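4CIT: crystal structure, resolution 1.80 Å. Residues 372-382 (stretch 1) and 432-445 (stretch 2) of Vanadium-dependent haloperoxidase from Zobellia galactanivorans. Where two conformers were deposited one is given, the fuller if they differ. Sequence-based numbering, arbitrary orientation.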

ATOM      1  N   SER A 372       3.325  -0.774   7.153  1.00 10.30           N
ATOM      2  CA  SER A 372       3.933   0.448   7.706  1.00 10.40           C
ATOM      3  C   SER A 372       5.388   0.299   7.938  1.00 10.63           C
ATOM      4  O   SER A 372       6.157   1.241   7.714  1.00 10.06           O
ATOM      5  CB  SER A 372       3.280   0.794   9.057  1.00 10.42           C
ATOM      6  OG  SER A 372       1.936   1.066   8.760  1.00 13.46           O
ATOM      7  N   GLY A 373       5.812  -0.876   8.396  1.00  9.49           N
ATOM      8  CA  GLY A 373       7.218  -1.179   8.561  1.00  9.02           C
ATOM      9  C   GLY A 373       8.002  -1.027   7.267  1.00  9.71           C
ATOM     10  O   GLY A 373       9.066  -0.398   7.197  1.00 10.53           O
ATOM     11  N   ALA A 374       7.480  -1.618   6.244  1.00  8.63           N
ATOM     12  CA  ALA A 374       8.111  -1.566   4.929  1.00  8.32           C
ATOM     13  C   ALA A 374       8.094  -0.151   4.372  1.00  9.12           C
ATOM     14  O   ALA A 374       9.156   0.318   3.813  1.00  9.22           O
ATOM     15  CB  ALA A 374       7.441  -2.524   3.980  1.00  8.94           C
ATOM     16  N   ALA A 375       6.929   0.467   4.366  1.00  8.79           N
ATOM     17  CA  ALA A 375       6.822   1.788   3.798  1.00  9.14           C
ATOM     18  C   ALA A 375       7.760   2.785   4.535  1.00 10.37           C
ATOM     19  O   ALA A 375       8.345   3.684   3.915  1.00  9.06           O
ATOM     20  CB  ALA A 375       5.392   2.245   3.824  1.00  9.33           C
ATOM     21  N   SER A 376       7.760   2.749   5.852  1.00 10.21           N
ATOM     22  CA  SER A 376       8.637   3.546   6.682  0.50 11.44           C
ATOM     23  C   SER A 376      10.146   3.464   6.328  1.00 11.27           C
ATOM     24  O   SER A 376      10.919   4.478   6.275  1.00 11.03           O
ATOM     25  CB  SER A 376       8.514   3.065   8.101  0.50 12.57           C
ATOM     26  OG  SER A 376       9.125   4.013   8.960  0.50 13.75           O
ATOM     27  N   VAL A 377      10.586   2.251   6.142  1.00 10.95           N
ATOM     28  CA  VAL A 377      11.972   1.993   5.730  1.00 10.75           C
ATOM     29  C   VAL A 377      12.296   2.635   4.402  1.00 10.42           C
ATOM     30  O   VAL A 377      13.300   3.317   4.231  1.00 10.06           O
ATOM     31  CB  VAL A 377      12.296   0.490   5.728  1.00 11.94           C
ATOM     32  CG1 VAL A 377      13.572   0.218   4.980  1.00 13.93           C
ATOM     33  CG2 VAL A 377      12.408   0.005   7.167  1.00 14.52           C
ATOM     34  N   VAL A 378      11.426   2.435   3.418  1.00  9.78           N
ATOM     35  CA  VAL A 378      11.620   3.053   2.103  1.00  9.48           C
ATOM     36  C   VAL A 378      11.617   4.558   2.168  1.00  9.87           C
ATOM     37  O   VAL A 378      12.554   5.183   1.646  1.00 10.16           O
ATOM     38  CB  VAL A 378      10.553   2.568   1.058  1.00 10.70           C
ATOM     39  CG1 VAL A 378      10.740   3.315  -0.258  1.00 11.07           C
ATOM     40  CG2 VAL A 378      10.727   1.090   0.861  1.00 11.72           C
ATOM     41  N   LEU A 379      10.652   5.164   2.868  1.00  8.34           N
ATOM     42  CA  LEU A 379      10.582   6.618   2.899  1.00  9.45           C
ATOM     43  C   LEU A 379      11.734   7.206   3.702  1.00  8.66           C
ATOM     44  O   LEU A 379      12.222   8.305   3.397  1.00  8.78           O
ATOM     45  CB  LEU A 379       9.208   7.091   3.458  1.00  9.63           C
ATOM     46  CG  LEU A 379       8.057   6.709   2.494  1.00 11.29           C
ATOM     47  CD1 LEU A 379       6.731   7.115   3.144  1.00 12.16           C
ATOM     48  CD2 LEU A 379       8.111   7.290   1.110  1.00 11.18           C
ATOM     49  N   THR A 380      12.127   6.482   4.746  1.00  9.71           N
ATOM     50  CA  THR A 380      13.319   6.915   5.498  1.00  9.80           C
ATOM     51  C   THR A 380      14.564   6.912   4.603  1.00 10.47           C
ATOM     52  O   THR A 380      15.388   7.814   4.645  1.00 10.93           O
ATOM     53  CB  THR A 380      13.503   6.090   6.720  1.00 10.71           C
ATOM     54  OG1 THR A 380      12.292   6.189   7.506  1.00 10.83           O
ATOM     55  CG2 THR A 380      14.763   6.553   7.533  1.00 12.34           C
ATOM     56  N   GLU A 381      14.698   5.916   3.764  1.00 10.16           N
ATOM     57  CA  GLU A 381      15.825   5.815   2.869  1.00 11.91           C
ATOM     58  C   GLU A 381      15.758   6.913   1.809  1.00 12.63           C
ATOM     59  O   GLU A 381      16.792   7.515   1.518  1.00 14.75           O
ATOM     60  CB  GLU A 381      15.888   4.491   2.152  1.00 14.78           C
ATOM     61  CG  GLU A 381      17.160   4.277   1.287  1.00 20.07           C
ATOM     62  CD  GLU A 381      17.137   4.872  -0.135  1.00 29.00           C
ATOM     63  OE1 GLU A 381      16.119   4.738  -0.866  1.00 23.65           O
ATOM     64  OE2 GLU A 381      18.186   5.515  -0.532  1.00 38.61           O
ATOM     65  N   VAL A 382      14.586   7.221   1.301  1.00 10.06           N
ATOM     66  CA  VAL A 382      14.472   8.277   0.249  1.00 10.12           C
ATOM     67  C   VAL A 382      14.573   9.685   0.765  1.00 10.53           C
ATOM     68  O   VAL A 382      15.344  10.516   0.167  1.00 10.83           O
ATOM     69  CB  VAL A 382      13.166   8.080  -0.580  1.00 10.64           C
ATOM     70  CG1 VAL A 382      12.841   9.254  -1.510  1.00 10.91           C
ATOM     71  CG2 VAL A 382      13.206   6.795  -1.278  1.00 11.68           C
TER
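Stretch 2 (432-445) GVKQGRDLGTFVVN

Stretch 2 (432-445) is α-helical throughout, as is stretch 1 (372-382), and each is a segment of a helix that extends beyond both of its ends. The two run in broadly the same direction, their N-to-C axes inclined at 39° (signed crossing angle -39°), and the axes approach to 6.6 Å, close for a helix pair. Each keeps its i to i+4 backbone ladder through the contact, for example V377 N to G373 O at 3.2 Å in stretch 1 and G440 N to G436 O at 2.8 Å in stretch 2. The register is set by two pairs: G373 CA lies 4.3 Å from G436 CA, and A374 CA lies 4.2 Å from G440 CA.

Glycine makes this approach possible. G373 and G436 meet backbone to backbone, G373 C being 3.6 Å from G436 C. A CB on G373 would point toward stretch 2 and clash with V433 O at 2.9 Å from it; a CB on G440 would likewise fall 2.9 Å from A374 O. At G436 the space is merely tight, an ideal CB lying 3.1 Å from A374 N. The close packing brings A374 CA to 3.2 Å from G436 O in a CA-H...O contact. No conventional hydrogen bond crosses the interface: A374 N is 3.4 Å from G436 O, but the angle is poor.

Beyond the glycines, side chains fill the space between the helices. V377 (chi1 t) points toward stretch 2 and is a knob in a hole formed by R437, G440, T441 and V444. Its CG1 lies 3.5 Å from G440 C and 3.6 Å from T441 N, and its CG2 lies 3.8 Å from R437 CA. The aliphatic part of R437 also packs here, with R437 CG 3.7 Å from G373 O, while its NH1 and NH2 are hydrogen-bonded elsewhere in the structure. T441 OG1 donates to R437 O at 2.8 Å within its own helix, and also lies 3.8 Å from V377 CG1.

Toward the C-terminal end of stretch 2, V444 (chi1 m) points back at stretch 1. Its CG1 lies 3.9 Å from V378 CG2 and 4.3 Å from E381 CB, and its CG2 lies 4.3 Å from V377 CG1. L439 starts sideways, but its end comes nearer, with CD2 4.3 Å from A374 CB. K434 and D438 point away from stretch 1 and form a salt bridge, K434 NZ to D438 OD2 at 2.9 Å. The contact buries 446 Å², both sides summed.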

ATOM      1  N   GLY A 432       5.155  -8.274  13.344  1.00  9.94           N
ATOM      2  CA  GLY A 432       4.798  -7.706  12.044  1.00 11.02           C
ATOM      3  C   GLY A 432       5.620  -6.496  11.639  1.00 10.13           C
ATOM      4  O   GLY A 432       6.063  -6.376  10.488  1.00  8.68           O
ATOM      5  N   VAL A 433       5.830  -5.582  12.573  1.00 10.59           N
ATOM      6  CA  VAL A 433       6.737  -4.431  12.305  1.00 13.48           C
ATOM      7  C   VAL A 433       8.128  -4.880  11.914  1.00 10.71           C
ATOM      8  O   VAL A 433       8.747  -4.370  10.961  1.00 10.64           O
ATOM      9  CB  VAL A 433       6.889  -3.533  13.563  1.00 15.78           C
ATOM     10  CG1 VAL A 433       8.087  -2.555  13.325  1.00 22.34           C
ATOM     11  CG2 VAL A 433       5.617  -2.780  13.788  1.00 18.55           C
ATOM     12  N   LYS A 434       8.682  -5.873  12.616  1.00 10.30           N
ATOM     13  CA  LYS A 434       9.966  -6.440  12.239  1.00 11.34           C
ATOM     14  C   LYS A 434      10.016  -7.027  10.865  1.00 10.72           C
ATOM     15  O   LYS A 434      10.950  -6.846  10.093  1.00  9.19           O
ATOM     16  CB  LYS A 434      10.369  -7.497  13.296  1.00 15.16           C
ATOM     17  CG  LYS A 434      11.605  -8.323  12.918  1.00 19.01           C
ATOM     18  CD  LYS A 434      12.002  -9.315  14.039  1.00 23.10           C
ATOM     19  CE  LYS A 434      13.059 -10.306  13.467  1.00 26.32           C
ATOM     20  NZ  LYS A 434      14.201  -9.652  12.717  1.00 25.93           N
ATOM     21  N   GLN A 435       9.013  -7.834  10.579  1.00  8.66           N
ATOM     22  CA  GLN A 435       8.796  -8.423   9.236  1.00  8.30           C
ATOM     23  C   GLN A 435       8.790  -7.332   8.178  1.00  8.48           C
ATOM     24  O   GLN A 435       9.516  -7.460   7.157  1.00  9.42           O
ATOM     25  CB  GLN A 435       7.518  -9.227   9.251  1.00  8.09           C
ATOM     26  CG  GLN A 435       7.207  -9.920   7.916  1.00  8.13           C
ATOM     27  CD  GLN A 435       5.944 -10.770   7.983  1.00  8.66           C
ATOM     28  OE1 GLN A 435       5.267 -10.912   9.020  1.00  9.85           O
ATOM     29  NE2 GLN A 435       5.513 -11.185   6.815  1.00  8.20           N
ATOM     30  N   GLY A 436       8.021  -6.266   8.332  1.00  8.63           N
ATOM     31  CA  GLY A 436       7.967  -5.219   7.334  1.00  9.24           C
ATOM     32  C   GLY A 436       9.282  -4.409   7.187  1.00  8.90           C
ATOM     33  O   GLY A 436       9.713  -4.121   6.085  1.00  8.08           O
ATOM     34  N   ARG A 437       9.945  -4.136   8.313  0.60 10.27           N
ATOM     35  CA  ARG A 437      11.210  -3.413   8.303  0.60 11.00           C
ATOM     36  C   ARG A 437      12.296  -4.296   7.635  0.60 10.33           C
ATOM     37  O   ARG A 437      13.067  -3.823   6.744  0.60 10.25           O
ATOM     38  CB  ARG A 437      11.608  -2.904   9.745  0.60 13.57           C
ATOM     39  CG  ARG A 437      10.774  -1.685  10.267  0.60 17.10           C
ATOM     40  CD  ARG A 437      11.073  -1.252  11.757  0.60 19.39           C
ATOM     41  NE  ARG A 437      10.243  -0.086  12.114  0.60 21.55           N
ATOM     42  CZ  ARG A 437       9.735   0.268  13.307  0.60 24.01           C
ATOM     43  NH1 ARG A 437       9.976  -0.412  14.409  0.60 28.93           N
ATOM     44  NH2 ARG A 437       8.944   1.339  13.376  0.60 22.54           N
ATOM     45  N   ASP A 438      12.295  -5.595   7.917  1.00 10.19           N
ATOM     46  CA  ASP A 438      13.243  -6.511   7.285  1.00 10.32           C
ATOM     47  C   ASP A 438      12.998  -6.572   5.766  1.00 10.14           C
ATOM     48  O   ASP A 438      14.005  -6.564   4.949  1.00  9.50           O
ATOM     49  CB  ASP A 438      13.256  -7.878   7.898  1.00 12.75           C
ATOM     50  CG  ASP A 438      13.862  -7.927   9.326  1.00 14.14           C
ATOM     51  OD1 ASP A 438      14.444  -6.915   9.747  1.00 18.03           O
ATOM     52  OD2 ASP A 438      13.715  -9.006   9.971  1.00 16.25           O
ATOM     53  N   LEU A 439      11.738  -6.695   5.368  1.00  9.31           N
ATOM     54  CA  LEU A 439      11.382  -6.751   3.954  1.00 10.11           C
ATOM     55  C   LEU A 439      11.750  -5.414   3.239  1.00 10.43           C
ATOM     56  O   LEU A 439      12.299  -5.415   2.143  1.00 10.68           O
ATOM     57  CB  LEU A 439       9.908  -7.115   3.801  1.00 10.87           C
ATOM     58  CG  LEU A 439       9.389  -7.290   2.365  1.00 11.13           C
ATOM     59  CD1 LEU A 439       8.180  -8.248   2.369  1.00 10.99           C
ATOM     60  CD2 LEU A 439       8.962  -5.944   1.809  1.00 11.20           C
ATOM     61  N   GLY A 440      11.467  -4.293   3.865  1.00 11.07           N
ATOM     62  CA  GLY A 440      11.668  -2.999   3.264  1.00 12.35           C
ATOM     63  C   GLY A 440      13.175  -2.758   3.135  1.00 10.75           C
ATOM     64  O   GLY A 440      13.596  -2.232   2.081  1.00 10.71           O
ATOM     65  N   THR A 441      13.978  -3.231   4.122  1.00 11.48           N
ATOM     66  CA  THR A 441      15.452  -3.199   4.044  1.00 11.24           C
ATOM     67  C   THR A 441      15.990  -3.979   2.877  1.00 12.04           C
ATOM     68  O   THR A 441      16.879  -3.510   2.121  1.00 12.25           O
ATOM     69  CB  THR A 441      16.091  -3.616   5.403  1.00 13.68           C
ATOM     70  OG1 THR A 441      15.593  -2.671   6.403  1.00 12.52           O
ATOM     71  CG2 THR A 441      17.644  -3.567   5.369  1.00 16.26           C
ATOM     72  N   PHE A 442      15.448  -5.166   2.678  1.00 11.22           N
ATOM     73  CA  PHE A 442      15.856  -5.977   1.544  1.00 11.67           C
ATOM     74  C   PHE A 442      15.544  -5.237   0.203  1.00 11.83           C
ATOM     75  O   PHE A 442      16.372  -5.242  -0.743  1.00 12.30           O
ATOM     76  CB  PHE A 442      15.104  -7.308   1.617  1.00 11.31           C
ATOM     77  CG  PHE A 442      15.208  -8.175   0.388  1.00 12.16           C
ATOM     78  CD1 PHE A 442      16.371  -8.959   0.131  1.00 15.50           C
ATOM     79  CD2 PHE A 442      14.172  -8.238  -0.452  1.00 13.57           C
ATOM     80  CE1 PHE A 442      16.510  -9.698  -1.052  1.00 17.10           C
ATOM     81  CE2 PHE A 442      14.244  -9.046  -1.578  1.00 15.82           C
ATOM     82  CZ  PHE A 442      15.394  -9.753  -1.879  1.00 17.00           C
ATOM     83  N   VAL A 443      14.324  -4.720   0.068  1.00 11.82           N
ATOM     84  CA  VAL A 443      13.921  -3.991  -1.154  1.00 12.78           C
ATOM     85  C   VAL A 443      14.863  -2.818  -1.383  1.00 12.67           C
ATOM     86  O   VAL A 443      15.357  -2.636  -2.510  1.00 14.53           O
ATOM     87  CB  VAL A 443      12.436  -3.543  -1.142  1.00 13.60           C
ATOM     88  CG1 VAL A 443      12.124  -2.593  -2.290  1.00 15.21           C
ATOM     89  CG2 VAL A 443      11.506  -4.692  -1.085  1.00 14.39           C
ATOM     90  N   VAL A 444      15.168  -2.049  -0.351  1.00 12.58           N
ATOM     91  CA  VAL A 444      16.022  -0.891  -0.586  1.00 15.33           C
ATOM     92  C   VAL A 444      17.483  -1.280  -0.912  1.00 16.49           C
ATOM     93  O   VAL A 444      18.153  -0.598  -1.653  1.00 16.01           O
ATOM     94  CB  VAL A 444      15.949   0.167   0.515  1.00 18.65           C
ATOM     95  CG1 VAL A 444      14.552   0.669   0.621  1.00 18.96           C
ATOM     96  CG2 VAL A 444      16.420  -0.326   1.807  1.00 19.94           C
ATOM     97  N   ASN A 445      17.904  -2.428  -0.439  1.00 14.16           N
ATOM     98  CA  ASN A 445      19.275  -2.911  -0.664  1.00 18.73           C
ATOM     99  C   ASN A 445      19.340  -3.579  -1.991  1.00 18.70           C
ATOM    100  O   ASN A 445      20.477  -3.703  -2.533  1.00 21.20           O
ATOM    101  CB  ASN A 445      19.718  -3.886   0.460  1.00 20.09           C
ATOM    102  CG  ASN A 445      20.101  -3.168   1.726  1.00 25.54           C
ATOM    103  OD1 ASN A 445      20.533  -2.033   1.698  1.00 30.88           O
ATOM    104  ND2 ASN A 445      19.959  -3.845   2.862  1.00 30.06           N
TER